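Local coordinates for DUF1904 domain-containing protein (Sebaldella termitidis, PDB 4M1A) that is of unknown function but forms a trimer and belongs to a family grouped with the macrophage migration inhibitory factor (MIF) proteins, at residues H3-G8 with E39-T44; R7-E12 with G54-E59; D23-I28 with A74-E79. One frame throughout, in Å; residues are numbered along the deposited sequence.

Contact 1 of 3, residues H3-G8 with E39-T44; sequences HIRVRG and EYVETT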
loop_
_atom_site.group_PDB
_atom_site.type_symbol
_atom_site.label_atom_id
_atom_site.label_comp_id
_atom_site.label_asym_id
_atom_site.label_seq_id
_atom_site.Cartn_x
_atom_site.Cartn_y
_atom_site.Cartn_z
ATOM N N HIS A 3 -7.029 -9.943 -2.404
ATOM C CA HIS A 3 -6.657 -8.800 -3.242
ATOM C C HIS A 3 -5.206 -8.854 -3.619
ATOM O O HIS A 3 -4.336 -8.812 -2.745
ATOM C CB HIS A 3 -6.962 -7.483 -2.517
ATOM C CG HIS A 3 -8.351 -7.419 -2.019
ATOM N ND1 HIS A 3 -9.443 -7.260 -2.861
ATOM C CD2 HIS A 3 -8.848 -7.568 -0.777
ATOM C CE1 HIS A 3 -10.546 -7.317 -2.145
ATOM N NE2 HIS A 3 -10.211 -7.491 -0.873
ATOM N N ILE A 4 -4.921 -9.007 -4.914
ATOM C CA ILE A 4 -3.553 -9.211 -5.374
ATOM C C ILE A 4 -3.156 -7.887 -6.038
ATOM O O ILE A 4 -3.924 -7.353 -6.914
ATOM C CB ILE A 4 -3.495 -10.299 -6.485
ATOM C CG1 ILE A 4 -3.934 -11.715 -6.029
ATOM C CG2 ILE A 4 -2.112 -10.466 -7.029
ATOM C CD1 ILE A 4 -4.319 -11.994 -4.696
ATOM N N ARG A 5 -1.963 -7.360 -5.699
ATOM C CA ARG A 5 -1.432 -6.183 -6.308
ATOM C C ARG A 5 -0.077 -6.386 -6.840
ATOM O O ARG A 5 0.779 -6.936 -6.147
ATOM C CB ARG A 5 -1.336 -5.032 -5.283
ATOM C CG ARG A 5 -2.677 -4.743 -4.693
ATOM C CD ARG A 5 -2.520 -3.801 -3.528
ATOM N NE ARG A 5 -3.839 -3.525 -2.956
ATOM C CZ ARG A 5 -4.049 -2.880 -1.807
ATOM N NH1 ARG A 5 -3.029 -2.395 -1.091
ATOM N NH2 ARG A 5 -5.293 -2.688 -1.442
ATOM N N VAL A 6 0.145 -5.906 -8.061
ATOM C CA VAL A 6 1.415 -6.103 -8.728
ATOM C C VAL A 6 2.022 -4.754 -9.076
ATOM O O VAL A 6 1.376 -3.912 -9.699
ATOM C CB VAL A 6 1.267 -6.958 -10.040
ATOM C CG1 VAL A 6 2.628 -7.208 -10.622
ATOM C CG2 VAL A 6 0.611 -8.326 -9.789
ATOM N N ARG A 7 3.292 -4.593 -8.742
ATOM C CA ARG A 7 4.066 -3.443 -9.135
ATOM C C ARG A 7 5.352 -3.873 -9.737
ATOM O O ARG A 7 5.790 -5.027 -9.574
ATOM C CB ARG A 7 4.404 -2.552 -7.946
ATOM C CG ARG A 7 5.271 -3.142 -6.877
ATOM C CD ARG A 7 5.332 -2.229 -5.645
ATOM N NE ARG A 7 4.082 -2.344 -4.919
ATOM C CZ ARG A 7 3.514 -1.345 -4.302
ATOM N NH1 ARG A 7 4.151 -0.190 -4.317
ATOM N NH2 ARG A 7 2.308 -1.468 -3.709
ATOM N N GLY A 8 5.973 -2.977 -10.478
ATOM C CA GLY A 8 7.247 -3.313 -11.133
ATOM C C GLY A 8 7.109 -3.984 -12.510
ATOM O O GLY A 8 8.100 -4.336 -13.123
ATOM N N GLU A 39 -4.767 -6.021 -9.281
ATOM C CA GLU A 39 -4.413 -4.659 -9.726
ATOM C C GLU A 39 -3.010 -4.551 -10.201
ATOM O O GLU A 39 -2.083 -5.140 -9.614
ATOM C CB GLU A 39 -4.487 -3.726 -8.541
ATOM C CG GLU A 39 -5.808 -3.570 -7.988
ATOM C CD GLU A 39 -5.740 -2.855 -6.632
ATOM O OE1 GLU A 39 -5.464 -1.610 -6.654
ATOM O OE2 GLU A 39 -5.978 -3.534 -5.585
ATOM N N TYR A 40 -2.812 -3.747 -11.213
ATOM C CA TYR A 40 -1.552 -3.107 -11.515
ATOM C C TYR A 40 -1.481 -1.830 -10.651
ATOM O O TYR A 40 -2.443 -1.048 -10.652
ATOM C CB TYR A 40 -1.540 -2.710 -13.005
ATOM C CG TYR A 40 -0.501 -1.701 -13.389
ATOM C CD1 TYR A 40 0.763 -2.090 -13.731
ATOM C CD2 TYR A 40 -0.782 -0.333 -13.443
ATOM C CE1 TYR A 40 1.719 -1.165 -14.092
ATOM C CE2 TYR A 40 0.202 0.603 -13.797
ATOM C CZ TYR A 40 1.404 0.181 -14.190
ATOM O OH TYR A 40 2.392 1.073 -14.575
ATOM N N VAL A 41 -0.380 -1.624 -9.962
ATOM C CA VAL A 41 -0.166 -0.419 -9.140
ATOM C C VAL A 41 0.874 0.460 -9.863
ATOM O O VAL A 41 1.935 -0.027 -10.200
ATOM C CB VAL A 41 0.348 -0.742 -7.714
ATOM C CG1 VAL A 41 0.354 0.551 -6.929
ATOM C CG2 VAL A 41 -0.592 -1.782 -7.090
ATOM N N GLU A 42 0.546 1.718 -10.087
ATOM C CA GLU A 42 1.395 2.638 -10.808
ATOM C C GLU A 42 2.453 3.194 -9.850
ATOM O O GLU A 42 2.188 4.006 -8.904
ATOM C CB GLU A 42 0.585 3.745 -11.387
ATOM C CG GLU A 42 1.434 4.761 -12.145
ATOM C CD GLU A 42 2.168 4.131 -13.294
ATOM O OE1 GLU A 42 1.453 3.559 -14.140
ATOM O OE2 GLU A 42 3.420 4.187 -13.297
ATOM N N THR A 43 3.643 2.710 -10.101
ATOM C CA THR A 43 4.835 3.131 -9.338
ATOM C C THR A 43 6.046 3.162 -10.246
ATOM O O THR A 43 6.050 2.570 -11.340
ATOM C CB THR A 43 5.191 2.283 -8.056
ATOM O OG1 THR A 43 5.942 1.116 -8.376
ATOM C CG2 THR A 43 3.988 1.913 -7.244
ATOM N N THR A 44 7.065 3.861 -9.788
ATOM C CA THR A 44 8.385 3.919 -10.480
ATOM C C THR A 44 9.501 3.588 -9.509
ATOM O O THR A 44 9.570 4.239 -8.489
ATOM C CB THR A 44 8.614 5.272 -11.174
ATOM O OG1 THR A 44 7.534 5.577 -12.095
ATOM C CG2 THR A 44 9.921 5.246 -11.983
HETATM O O HOH W 1 -6.460 -6.150 -5.870
HETATM O O HOH W 2 -7.241 -3.934 -3.343
HETATM O O HOH W 3 4.578 -0.502 -10.792
#

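Contact 2 of 3, residues R7-E12 with G54-E59; sequences RGAEKE and GLVFIE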
loop_
_atom_site.group_PDB
_atom_site.type_symbol
_atom_site.label_atom_id
_atom_site.label_comp_id
_atom_site.label_asym_id
_atom_site.label_seq_id
_atom_site.Cartn_x
_atom_site.Cartn_y
_atom_site.Cartn_z
ATOM N N ARG A 7 3.292 -4.593 -8.742
ATOM C CA ARG A 7 4.066 -3.443 -9.135
ATOM C C ARG A 7 5.352 -3.873 -9.737
ATOM O O ARG A 7 5.790 -5.027 -9.574
ATOM C CB ARG A 7 4.404 -2.552 -7.946
ATOM C CG ARG A 7 5.271 -3.142 -6.877
ATOM C CD ARG A 7 5.332 -2.229 -5.645
ATOM N NE ARG A 7 4.082 -2.344 -4.919
ATOM C CZ ARG A 7 3.514 -1.345 -4.302
ATOM N NH1 ARG A 7 4.151 -0.190 -4.317
ATOM N NH2 ARG A 7 2.308 -1.468 -3.709
ATOM N N GLY A 8 5.973 -2.977 -10.478
ATOM C CA GLY A 8 7.247 -3.313 -11.133
ATOM C C GLY A 8 7.109 -3.984 -12.510
ATOM O O GLY A 8 8.100 -4.336 -13.123
ATOM N N ALA A 9 5.913 -4.285 -12.968
ATOM C CA ALA A 9 5.704 -4.957 -14.255
ATOM C C ALA A 9 4.900 -4.060 -15.129
ATOM O O ALA A 9 4.090 -3.290 -14.664
ATOM C CB ALA A 9 4.935 -6.317 -14.039
ATOM N N GLU A 10 5.000 -4.269 -16.439
ATOM C CA GLU A 10 4.135 -3.568 -17.408
ATOM C C GLU A 10 2.689 -3.899 -17.189
ATOM O O GLU A 10 2.339 -5.047 -16.927
ATOM C CB GLU A 10 4.568 -3.987 -18.839
ATOM C CG GLU A 10 5.872 -3.363 -19.304
ATOM C CD GLU A 10 7.003 -4.361 -19.500
ATOM O OE1 GLU A 10 7.345 -5.091 -18.528
ATOM O OE2 GLU A 10 7.562 -4.411 -20.625
ATOM N N LYS A 11 1.821 -2.888 -17.347
ATOM C CA LYS A 11 0.396 -3.011 -17.141
ATOM C C LYS A 11 -0.216 -4.145 -17.960
ATOM O O LYS A 11 -1.055 -4.914 -17.473
ATOM C CB LYS A 11 -0.251 -1.691 -17.447
ATOM C CG LYS A 11 -1.715 -1.617 -17.176
ATOM C CD LYS A 11 -2.351 -0.247 -17.553
ATOM C CE LYS A 11 -1.967 0.846 -16.570
ATOM N NZ LYS A 11 -2.065 2.277 -17.058
ATOM N N GLU A 12 0.170 -4.230 -19.230
ATOM C CA GLU A 12 -0.397 -5.307 -20.055
ATOM C C GLU A 12 0.015 -6.697 -19.599
ATOM O O GLU A 12 -0.818 -7.616 -19.770
ATOM C CB GLU A 12 0.013 -5.108 -21.531
ATOM C CG GLU A 12 -0.426 -6.209 -22.491
ATOM C CD GLU A 12 0.339 -6.021 -23.829
ATOM O OE1 GLU A 12 0.530 -4.840 -24.211
ATOM O OE2 GLU A 12 0.839 -7.015 -24.424
ATOM N N GLY A 54 13.793 -2.232 -11.011
ATOM C CA GLY A 54 13.174 -2.700 -9.785
ATOM C C GLY A 54 13.034 -4.240 -9.871
ATOM O O GLY A 54 13.904 -4.954 -10.442
ATOM N N LEU A 55 11.921 -4.762 -9.353
ATOM C CA LEU A 55 11.678 -6.187 -9.436
ATOM C C LEU A 55 10.191 -6.327 -9.715
ATOM O O LEU A 55 9.520 -5.321 -9.745
ATOM C CB LEU A 55 12.130 -6.803 -8.138
ATOM C CG LEU A 55 11.431 -6.631 -6.788
ATOM C CD1 LEU A 55 12.494 -6.905 -5.724
ATOM C CD2 LEU A 55 10.873 -5.254 -6.523
ATOM N N VAL A 56 9.649 -7.532 -9.797
ATOM C CA VAL A 56 8.189 -7.702 -9.830
ATOM C C VAL A 56 7.812 -7.968 -8.369
ATOM O O VAL A 56 8.377 -8.871 -7.731
ATOM C CB VAL A 56 7.738 -8.826 -10.720
ATOM C CG1 VAL A 56 6.237 -8.961 -10.575
ATOM C CG2 VAL A 56 8.164 -8.473 -12.146
ATOM N N PHE A 57 7.030 -7.062 -7.793
ATOM C CA PHE A 57 6.646 -7.139 -6.377
ATOM C C PHE A 57 5.119 -7.313 -6.251
ATOM O O PHE A 57 4.344 -6.471 -6.720
ATOM C CB PHE A 57 7.131 -5.886 -5.620
ATOM C CG PHE A 57 6.970 -5.968 -4.136
ATOM C CD1 PHE A 57 5.781 -5.752 -3.530
ATOM C CD2 PHE A 57 8.089 -6.151 -3.314
ATOM C CE1 PHE A 57 5.628 -5.846 -2.152
ATOM C CE2 PHE A 57 7.943 -6.169 -1.920
ATOM C CZ PHE A 57 6.724 -6.014 -1.366
ATOM N N ILE A 58 4.714 -8.417 -5.628
ATOM C CA ILE A 58 3.363 -8.832 -5.538
ATOM C C ILE A 58 2.924 -8.879 -4.107
ATOM O O ILE A 58 3.593 -9.525 -3.244
ATOM C CB ILE A 58 3.106 -10.197 -6.221
ATOM C CG1 ILE A 58 3.600 -10.147 -7.619
ATOM C CG2 ILE A 58 1.587 -10.578 -6.174
ATOM C CD1 ILE A 58 3.714 -11.526 -8.290
ATOM N N GLU A 59 1.826 -8.159 -3.815
ATOM C CA GLU A 59 1.203 -8.220 -2.478
ATOM C C GLU A 59 -0.070 -9.028 -2.577
ATOM O O GLU A 59 -0.815 -8.876 -3.559
ATOM C CB GLU A 59 0.896 -6.804 -1.979
ATOM C CG GLU A 59 2.099 -5.959 -1.783
ATOM C CD GLU A 59 1.900 -4.423 -1.758
ATOM O OE1 GLU A 59 1.162 -3.856 -2.649
ATOM O OE2 GLU A 59 2.627 -3.822 -0.870
HETATM O O HOH W 4 2.435 -4.613 -5.021
#

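Contact 3 of 3, residues D23-I28 with A74-E79; sequences DELGII and AALFTE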
loop_
_atom_site.group_PDB
_atom_site.type_symbol
_atom_site.label_atom_id
_atom_site.label_comp_id
_atom_site.label_asym_id
_atom_site.label_seq_id
_atom_site.Cartn_x
_atom_site.Cartn_y
_atom_site.Cartn_z
ATOM N N ASP A 23 -9.483 -18.700 -11.129
ATOM C CA ASP A 23 -9.830 -20.159 -11.049
ATOM C C ASP A 23 -8.783 -20.911 -10.302
ATOM O O ASP A 23 -9.074 -21.692 -9.389
ATOM C CB ASP A 23 -9.874 -20.785 -12.454
ATOM C CG ASP A 23 -10.851 -20.100 -13.374
ATOM O OD1 ASP A 23 -11.937 -19.704 -12.828
ATOM O OD2 ASP A 23 -10.511 -20.013 -14.643
ATOM N N GLU A 24 -7.523 -20.780 -10.706
ATOM C CA GLU A 24 -6.468 -21.530 -10.054
ATOM C C GLU A 24 -6.312 -21.149 -8.628
ATOM O O GLU A 24 -6.135 -21.957 -7.710
ATOM C CB GLU A 24 -5.114 -21.253 -10.739
ATOM C CG GLU A 24 -3.918 -21.847 -9.982
ATOM C CD GLU A 24 -3.773 -23.385 -10.036
ATOM O OE1 GLU A 24 -4.758 -24.139 -10.275
ATOM O OE2 GLU A 24 -2.660 -23.812 -9.759
ATOM N N LEU A 25 -6.427 -19.833 -8.385
ATOM C CA LEU A 25 -6.248 -19.380 -6.958
ATOM C C LEU A 25 -7.366 -19.857 -6.043
ATOM O O LEU A 25 -7.092 -20.236 -4.887
ATOM C CB LEU A 25 -6.062 -17.849 -6.905
ATOM C CG LEU A 25 -4.765 -17.351 -7.523
ATOM C CD1 LEU A 25 -4.686 -15.802 -7.420
ATOM C CD2 LEU A 25 -3.553 -17.957 -6.809
ATOM N N GLY A 26 -8.564 -19.795 -6.551
ATOM C CA GLY A 26 -9.748 -20.279 -5.861
ATOM C C GLY A 26 -9.621 -21.738 -5.479
ATOM O O GLY A 26 -10.017 -22.165 -4.364
ATOM N N ILE A 27 -9.034 -22.522 -6.387
ATOM C CA ILE A 27 -8.824 -23.942 -6.080
ATOM C C ILE A 27 -7.793 -24.131 -4.951
ATOM O O ILE A 27 -7.995 -24.927 -4.006
ATOM C CB ILE A 27 -8.336 -24.726 -7.350
ATOM C CG1 ILE A 27 -9.333 -24.707 -8.503
ATOM C CG2 ILE A 27 -7.860 -26.097 -6.948
ATOM C CD1 ILE A 27 -10.651 -25.387 -8.285
ATOM N N ILE A 28 -6.658 -23.429 -5.016
ATOM C CA ILE A 28 -5.608 -23.530 -4.037
ATOM C C ILE A 28 -6.097 -22.978 -2.676
ATOM O O ILE A 28 -5.873 -23.583 -1.634
ATOM C CB ILE A 28 -4.376 -22.735 -4.457
ATOM C CG1 ILE A 28 -3.698 -23.356 -5.720
ATOM C CG2 ILE A 28 -3.386 -22.628 -3.332
ATOM C CD1 ILE A 28 -2.602 -22.515 -6.335
ATOM N N ALA A 74 2.751 -18.708 -3.887
ATOM C CA ALA A 74 4.029 -18.187 -4.228
ATOM C C ALA A 74 4.721 -18.905 -5.403
ATOM O O ALA A 74 5.379 -18.262 -6.248
ATOM C CB ALA A 74 4.933 -18.207 -3.027
ATOM N N ALA A 75 4.663 -20.240 -5.397
ATOM C CA ALA A 75 5.301 -21.003 -6.482
ATOM C C ALA A 75 4.647 -20.682 -7.825
ATOM O O ALA A 75 5.333 -20.484 -8.820
ATOM C CB ALA A 75 5.253 -22.518 -6.143
ATOM N N LEU A 76 3.333 -20.631 -7.835
ATOM C CA LEU A 76 2.529 -20.376 -9.032
ATOM C C LEU A 76 2.888 -18.987 -9.608
ATOM O O LEU A 76 3.194 -18.831 -10.775
ATOM C CB LEU A 76 1.086 -20.430 -8.726
ATOM C CG LEU A 76 0.146 -20.180 -9.939
ATOM C CD1 LEU A 76 0.334 -21.187 -11.087
ATOM C CD2 LEU A 76 -1.301 -20.073 -9.505
ATOM N N PHE A 77 2.877 -17.989 -8.728
ATOM C CA PHE A 77 3.170 -16.632 -9.184
ATOM C C PHE A 77 4.574 -16.529 -9.731
ATOM O O PHE A 77 4.792 -15.874 -10.782
ATOM C CB PHE A 77 2.943 -15.622 -8.033
ATOM C CG PHE A 77 1.514 -15.301 -7.695
ATOM C CD1 PHE A 77 0.417 -15.876 -8.277
ATOM C CD2 PHE A 77 1.244 -14.375 -6.635
ATOM C CE1 PHE A 77 -0.873 -15.504 -7.919
ATOM C CE2 PHE A 77 -0.018 -14.063 -6.290
ATOM C CZ PHE A 77 -1.098 -14.619 -6.892
ATOM N N THR A 78 5.540 -17.166 -9.086
ATOM C CA THR A 78 6.908 -17.094 -9.456
ATOM C C THR A 78 7.133 -17.762 -10.787
ATOM O O THR A 78 7.734 -17.177 -11.665
ATOM C CB THR A 78 7.834 -17.669 -8.402
ATOM O OG1 THR A 78 7.564 -16.961 -7.152
ATOM C CG2 THR A 78 9.295 -17.520 -8.750
ATOM N N GLU A 79 6.566 -18.936 -10.929
ATOM C CA GLU A 79 6.651 -19.688 -12.217
ATOM C C GLU A 79 6.052 -18.926 -13.387
ATOM O O GLU A 79 6.672 -18.865 -14.461
ATOM C CB GLU A 79 5.961 -21.054 -12.075
ATOM C CG GLU A 79 6.793 -22.042 -11.319
ATOM C CD GLU A 79 6.064 -23.394 -11.090
ATOM O OE1 GLU A 79 4.829 -23.517 -11.358
ATOM O OE2 GLU A 79 6.752 -24.344 -10.623
#

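Contact 1 of 3, residues H3-G8 with E39-T44
Arg5 and Glu39 run alongside each other from neighbouring strands and meet through a weak hydrogen bond within a salt bridge, Arg5 NE to Glu39 OE2 (3.4 Å). In both, CG stands anti to the carbonyl carbon (chi1 -58° and -65°), starting the two chains in the same direction; guanidinium and carboxylate planes are turned 75° apart. Water 2 ties the pair more firmly: at the guanidinium edge, in plane, it accepts from Arg5 NH2 (3.0 Å) and donates to Glu39 OE2 (2.6 Å). Water 1 joins the same OE2 to Ile4 O. Val41 CG2 packs on Arg5 CB (3.8 Å), while Val41 CG1 lies over one face of the Arg7 guanidinium. A parallel ladder sets this register: Glu39 N donates to Ile4 O, Val6 N to Glu39 O (2.8 Å) and Val41 N to Val6 O (2.9 Å), closing a beta-alpha-beta crossover. Where the ladder stops, water 3 bridges Gly8 N, Val41 O and Thr43 OG1. On the other face, Val6 and Tyr40 meet Val14 of helix 11-17. An alanine in place of Arg5 would probably leave Glu39 OE2 without its charged mate and Glu59 OE2 of the second subunit without its partner from this chain. Glu39 OE1 takes Arg7 NH1 and Thr43 OG1 of that subunit. Arg5 NE and that Arg7 NH1 lie close as like charges, and the Glu39 carboxylate, bonded to both, is likely to offset their repulsion at the trimer interface.

Contact 2 of 3, residues R7-E12 with G54-E59
Arg7 and Phe57 run side by side in the same direction from an antiparallel, hydrogen-bonded pair, Arg7 N to Phe57 O and Phe57 N to Arg7 O (both 3.0 Å). From Arg7 CB, which only approaches Phe57 O, the first torsion places CG between the backbone N and the carbonyl carbon (chi1 64°), against Phe57 CB at 3.5 Å. CD passes both CB and CD1 of Phe57. NE donates to water 4 (2.8 Å), which sits in the guanidinium plane at its edge. At the tip, NH2 gives a salt-bridged hydrogen bond to Glu59 OE1 (2.9 Å), met on the syn side but 33° out of the carboxylate plane. Arg7 ends strand 3-7, and at Gly8 the chain turns off strand 56-62: Gly8 CA approaches Leu55 O (3.3 Å) in a CA-H...O contact, where a CB would clash. That buried carbonyl has no conventional partner in the model. Beyond it, Ala9 CB reaches Val56 CG2. Glu39 of the third subunit takes Arg7 NH1, and Arg5 of that subunit meets Glu59 OE2. The buried guanidinium is thus probably balanced by carboxylates of two chains, a charge network that couples this strand pair to the trimer interface.

Contact 3 of 3, residues D23-I28 with A74-E79
Behind the packing of Leu25 on Phe77, Ala74 O is gripped twice by one residue: Thr78 OG1 donates to it at 2.7 Å and Thr78 N at 3.0 Å, from opposite faces of the carbonyl plane. The side-chain bond fixes the rotation of the threonine, with OG1 beside its own backbone N (chi1 -56°), and keeps the hydroxyl turned back onto the helix. On the side facing helix 21-29 the contact is apolar. Leu25 and Phe77 cross at about a right angle, and both leucine methyls abut the CE1–CZ end of the ring: CD1 lies in the ring plane at the edge, 3.8 Å from Phe77 CZ, while CD2 comes obliquely to within 3.8 Å of Phe77 CE1. Helices 21-29 and 67-82 belong to the two successive beta-alpha-beta units of the chain, an arrangement in keeping with the MIF clan, and their segments here run nearly antiparallel, at 159°. With the axes 11.7 Å apart, only long side chains span the gap. Within 74-79, Leu76 points toward the other helix; its CG stands anti to the backbone N, and its CD2 meets Leu25 CD2 (4.1 Å) and Ile28 CD1 (4.2 Å). The modelled approach of Glu24 CG to the same methyl is too short to be trusted. Leu25 and Ile28 both continue onto Ile73, one helical turn before Phe77. The Phe77 ring reaches inward as well, standing edge-to-face with Phe17 and touching Ile58, Val60 and Ile91 of the sheet. The far flank of helix 67-82 faces the third subunit, where Ala74 packs on Tyr102 and Thr78 on Gly105 of that chain.

In the fold
From the N terminus, strand 3-7 opens contact 1, and its end with the turn into helix 11-17 opens contact 2; the two share Arg7 and Gly8. The chain then passes through helices 11-17 and 21-29 and returns at strand 37-47, where contact 1 closes its loop. After the short strand 50-51, strand 56-62 closes contact 2, so that strand 3-7 lies between 37-47 and 56-62, at the centre of the sheet. Contact 3 crosses both: it leaves from helix 21-29 inside their loops and closes only on helix 67-82, about 17 Å from each (between centres). Ile4 and Ile58 bridge this distance by touching Phe77, joining sheet to helical layer.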